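Local atomic coordinates of S-adenosylmethionine:tRNA ribosyltransferase-isomerase (Thermotoga maritima, PDB entry 1VKY), a protein that probably transfers and isomerises the ribose moiety of S-adenosylmethionine onto the 7-aminomethyl group of preQ1-modified tRNA, giving epoxyqueuosine in the queuosine pathway. Residues E234-P239 with L267-R272; T263-E268 with L311-A316. All coordinates share one frame; numbering follows the deposited sequence.

Contact 1: E234-P239 with L267-R272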
# COMPACT_ATOMS: atom_id res chain seq x y z
N GLU B 234 14.26 4.27 16.60
CA GLU B 234 14.55 4.92 15.35
C GLU B 234 15.56 6.01 15.63
O GLU B 234 15.42 6.78 16.57
CB GLU B 234 13.28 5.51 14.75
CG GLU B 234 12.34 4.45 14.21
CD GLU B 234 10.98 5.00 13.79
OE1 GLU B 234 10.71 6.19 14.09
OE2 GLU B 234 10.18 4.23 13.17
N PHE B 235 16.61 6.03 14.83
CA PHE B 235 17.65 7.01 14.99
C PHE B 235 17.71 7.79 13.71
O PHE B 235 17.74 7.20 12.62
CB PHE B 235 19.01 6.35 15.29
CG PHE B 235 19.01 5.48 16.50
CD1 PHE B 235 18.65 4.14 16.41
CD2 PHE B 235 19.35 5.99 17.72
CE1 PHE B 235 18.64 3.34 17.51
CE2 PHE B 235 19.34 5.19 18.84
CZ PHE B 235 18.99 3.86 18.74
N TYR B 236 17.72 9.11 13.81
CA TYR B 236 17.95 9.91 12.62
C TYR B 236 19.43 10.06 12.42
O TYR B 236 20.22 10.00 13.38
CB TYR B 236 17.28 11.30 12.71
CG TYR B 236 17.87 12.18 13.78
CD1 TYR B 236 19.08 12.88 13.56
CD2 TYR B 236 17.27 12.30 15.02
CE1 TYR B 236 19.61 13.69 14.53
CE2 TYR B 236 17.80 13.13 15.98
CZ TYR B 236 18.95 13.81 15.73
OH TYR B 236 19.49 14.58 16.72
N GLN B 237 19.82 10.27 11.18
CA GLN B 237 21.19 10.66 10.87
C GLN B 237 21.17 11.77 9.84
O GLN B 237 20.47 11.67 8.85
CB GLN B 237 21.96 9.45 10.30
CG GLN B 237 23.45 9.74 9.98
CD GLN B 237 24.16 8.60 9.29
OE1 GLN B 237 23.51 7.66 8.84
NE2 GLN B 237 25.49 8.69 9.19
N VAL B 238 21.96 12.81 10.08
CA VAL B 238 22.21 13.88 9.14
C VAL B 238 23.71 13.90 8.92
O VAL B 238 24.48 14.39 9.74
CB VAL B 238 21.77 15.28 9.66
CG1 VAL B 238 21.87 16.32 8.53
CG2 VAL B 238 20.34 15.22 10.15
N PRO B 239 24.12 13.34 7.80
CA PRO B 239 25.52 13.16 7.56
C PRO B 239 26.22 14.44 7.15
O PRO B 239 25.60 15.45 6.80
CB PRO B 239 25.53 12.11 6.42
CG PRO B 239 24.27 12.31 5.68
CD PRO B 239 23.28 12.82 6.70
N LEU B 267 15.24 17.69 10.57
CA LEU B 267 15.88 18.98 10.42
C LEU B 267 15.55 20.00 11.53
O LEU B 267 16.44 20.76 11.97
CB LEU B 267 15.53 19.56 9.06
CG LEU B 267 16.09 18.82 7.82
CD1 LEU B 267 15.48 19.55 6.61
CD2 LEU B 267 17.60 18.78 7.75
N GLU B 268 14.28 20.06 11.95
CA GLU B 268 13.91 20.98 13.05
C GLU B 268 14.45 20.54 14.41
O GLU B 268 14.72 21.36 15.31
CB GLU B 268 12.40 21.19 13.07
CG GLU B 268 11.89 21.93 11.85
CD GLU B 268 12.54 23.30 11.63
OE1 GLU B 268 12.67 24.06 12.62
OE2 GLU B 268 12.91 23.64 10.48
N THR B 269 14.69 19.25 14.58
CA THR B 269 15.41 18.73 15.72
C THR B 269 16.88 19.21 15.75
O THR B 269 17.36 19.77 16.76
CB THR B 269 15.32 17.21 15.71
OG1 THR B 269 13.97 16.79 15.89
CG2 THR B 269 16.12 16.60 16.86
N ILE B 270 17.61 19.03 14.64
CA ILE B 270 19.03 19.45 14.66
C ILE B 270 19.21 20.95 14.67
O ILE B 270 20.24 21.45 15.14
CB ILE B 270 19.89 18.82 13.49
CG1 ILE B 270 19.52 19.42 12.14
CG2 ILE B 270 19.77 17.33 13.51
CD1 ILE B 270 20.49 19.16 11.07
N ALA B 271 18.23 21.68 14.14
CA ALA B 271 18.24 23.14 14.19
C ALA B 271 18.24 23.64 15.64
O ALA B 271 18.60 24.78 15.88
CB ALA B 271 17.01 23.73 13.48
N ARG B 272 17.78 22.82 16.59
CA ARG B 272 17.67 23.23 17.98
C ARG B 272 18.79 22.64 18.83
O ARG B 272 18.72 22.69 20.05
CB ARG B 272 16.30 22.82 18.53
CG ARG B 272 15.16 23.67 17.91
CD ARG B 272 13.82 23.15 18.10
NE ARG B 272 12.83 24.15 17.66
CZ ARG B 272 12.53 24.47 16.42
NH1 ARG B 272 13.13 23.87 15.39
NH2 ARG B 272 11.63 25.41 16.16

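Contact 2: T263-E268 with L311-A316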
# COMPACT_ATOMS: atom_id res chain seq x y z
N THR B 263 11.58 14.07 7.24
CA THR B 263 12.65 15.03 7.00
C THR B 263 12.49 16.30 7.85
O THR B 263 13.46 16.79 8.44
CB THR B 263 12.67 15.40 5.52
OG1 THR B 263 12.96 14.24 4.72
CG2 THR B 263 13.81 16.37 5.23
N VAL B 264 11.27 16.84 7.89
CA VAL B 264 11.01 18.05 8.71
C VAL B 264 11.37 17.85 10.15
O VAL B 264 12.03 18.69 10.72
CB VAL B 264 9.54 18.46 8.63
CG1 VAL B 264 9.23 19.61 9.61
CG2 VAL B 264 9.18 18.87 7.22
N ARG B 265 10.91 16.76 10.76
CA ARG B 265 11.19 16.52 12.18
C ARG B 265 12.65 16.36 12.42
O ARG B 265 13.17 16.88 13.40
CB ARG B 265 10.41 15.28 12.70
CG ARG B 265 8.88 15.37 12.54
CD ARG B 265 8.05 14.14 13.15
NE ARG B 265 8.99 13.09 13.54
CZ ARG B 265 9.19 11.94 12.92
NH1 ARG B 265 8.46 11.59 11.87
NH2 ARG B 265 10.14 11.12 13.37
N THR B 266 13.38 15.72 11.51
CA THR B 266 14.83 15.59 11.67
C THR B 266 15.54 16.91 11.60
O THR B 266 16.36 17.23 12.45
CB THR B 266 15.40 14.58 10.61
OG1 THR B 266 14.98 13.25 10.98
CG2 THR B 266 16.95 14.55 10.67
N LEU B 267 15.24 17.69 10.57
CA LEU B 267 15.88 18.98 10.42
C LEU B 267 15.55 20.00 11.53
O LEU B 267 16.44 20.76 11.97
CB LEU B 267 15.53 19.56 9.06
CG LEU B 267 16.09 18.82 7.82
CD1 LEU B 267 15.48 19.55 6.61
CD2 LEU B 267 17.60 18.78 7.75
N GLU B 268 14.28 20.06 11.95
CA GLU B 268 13.91 20.98 13.05
C GLU B 268 14.45 20.54 14.41
O GLU B 268 14.72 21.36 15.31
CB GLU B 268 12.40 21.19 13.07
CG GLU B 268 11.89 21.93 11.85
CD GLU B 268 12.54 23.30 11.63
OE1 GLU B 268 12.67 24.06 12.62
OE2 GLU B 268 12.91 23.64 10.48
N LEU B 311 -1.06 15.88 10.14
CA LEU B 311 -1.86 17.04 9.79
C LEU B 311 -1.56 18.20 10.73
O LEU B 311 -1.44 19.37 10.30
CB LEU B 311 -3.38 16.68 9.80
CG LEU B 311 -4.32 17.82 9.49
CD1 LEU B 311 -3.91 18.54 8.19
CD2 LEU B 311 -5.77 17.31 9.45
N MET B 312 -1.36 17.91 12.00
CA MET B 312 -0.99 18.97 12.95
C MET B 312 0.38 19.60 12.59
O MET B 312 0.55 20.81 12.68
CB MET B 312 -0.94 18.44 14.38
CG MET B 312 -2.29 17.95 14.94
SD MET B 312 -1.99 17.00 16.44
CE MET B 312 -3.67 16.36 16.66
N LEU B 313 1.33 18.79 12.14
CA LEU B 313 2.65 19.32 11.74
C LEU B 313 2.50 20.21 10.51
O LEU B 313 3.04 21.29 10.46
CB LEU B 313 3.58 18.16 11.44
CG LEU B 313 5.04 18.39 11.01
CD1 LEU B 313 5.86 17.11 11.28
CD2 LEU B 313 5.13 18.77 9.55
N VAL B 314 1.80 19.74 9.48
CA VAL B 314 1.62 20.54 8.28
C VAL B 314 0.84 21.83 8.57
O VAL B 314 1.13 22.90 8.02
CB VAL B 314 0.94 19.72 7.15
CG1 VAL B 314 0.70 20.56 5.98
CG2 VAL B 314 1.85 18.56 6.77
N ALA B 315 -0.14 21.76 9.47
CA ALA B 315 -0.86 22.96 9.89
C ALA B 315 0.10 23.97 10.55
O ALA B 315 0.01 25.17 10.31
CB ALA B 315 -1.98 22.55 10.88
N ALA B 316 1.06 23.48 11.33
CA ALA B 316 2.02 24.39 11.92
C ALA B 316 2.81 25.03 10.78
O ALA B 316 3.18 26.19 10.87
CB ALA B 316 2.94 23.67 12.87

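Contact 1: E234-P239 with L267-R272
Ile270 meets Tyr236 and Val238 where helix 261-270 packs against the mixed beta-sheet of this alpha/beta fold. Strand 234-238 lies between strands 205-213 and 279-281, and Tyr236 and Val238, two residues apart, both point from it toward the helix, whereas Gln237 between them turns away and bonds to His212 and Glu96. Branched aliphatic side chains suit this buried joint because each offers two methyls to a neighbour. With CG1 of Ile270 between the backbone N and the carbonyl carbon (chi1 71°), CG2 is placed to lie 3.8 Å from Tyr236 CE1 and also to reach Val238. Val238 and Ile270 meet tip to tip: Ile270 CD1 stands 4.0 Å from Val238 CG2 and 4.1 Å from Val238 CG1, so the CD1 methyl fits against both prongs of the valine. The Tyr236 ring lies obliquely to both helix residues and is large enough to span from Ile270 to Thr269. Replacing Tyr236 with an alanine would probably open a gap beside Ile270 CG2 and leave the methyl of Thr269 without its aromatic neighbour. Threonine suits its place because its two branches do different work: OG1 bonds to Arg265 O, one turn back, and to Thr283 OG1, while the methyl is left to face the strand. With OG1 of Thr269 set beside the backbone N (chi1 -65°), Thr269 CG2 points across to the strand, 3.9 Å from Tyr236 OH and 4.0 Å from Tyr236 CE2.

Contact 2: T263-E268 with L311-A316
Leu313 reaches from helix 309-318 to Val264 and Arg265, consecutive residues of helix 261-270. Val264 CA and Leu313 CA are 9.0 Å apart, and the leucine covers much of that interval. Its CB points toward the other helix and serves as a stem, as does CG, which is anti to the backbone N (chi1 -179°); neither atom comes within 4.2 Å of helix 261-270, and touching is left to the two methyls of the fork. Leu313 CD1 lies 3.7 Å from Arg265 CG and 4.1 Å from Arg265 CD, against the aliphatic part of an arginine whose chain crosses the leucine at about a right angle. Leu313 CD2 takes the other neighbour, coming 4.2 Å from Val264 CG1 as the two side chains run alongside each other in opposite directions. Leucine suits this position because its branch sits far enough from the backbone to straddle two residues. Valine, shorter and buried, also touches Phe293 and Leu299. Arginine fits the partly exposed margin, since its methylenes can pack on the leucine, while the bend at chi3 turns the guanidinium aside. Only 109 Å² is buried in all, a light apolar touch between helices. Both also rest on strand 298-302, Val264 on Leu299 and Val314 on Thr301, so the arrangement is that of two helices laid over a beta-sheet, as in alpha/beta folds.

Overall arrangement
From the N terminus, strand 234-238 comes first and opens contact 1. The chain then passes through helix 240-252 and strand 256-259 into helix 261-270, whose middle opens contact 2 before its C-terminal end closes contact 1. Beyond it come strands 279-281 and 298-302, and helix 309-318 closes contact 2. The two loops therefore overlap and cross, with neither enclosing the other, and Leu267 and Glu268 belong to segments of both. Helix 261-270 is the common member, tying strand 234-238 to helix 309-318. Thr266, in the segment of contact 2, also packs on the strand of contact 1, its CG2 3.5 Å from Val238 CG2.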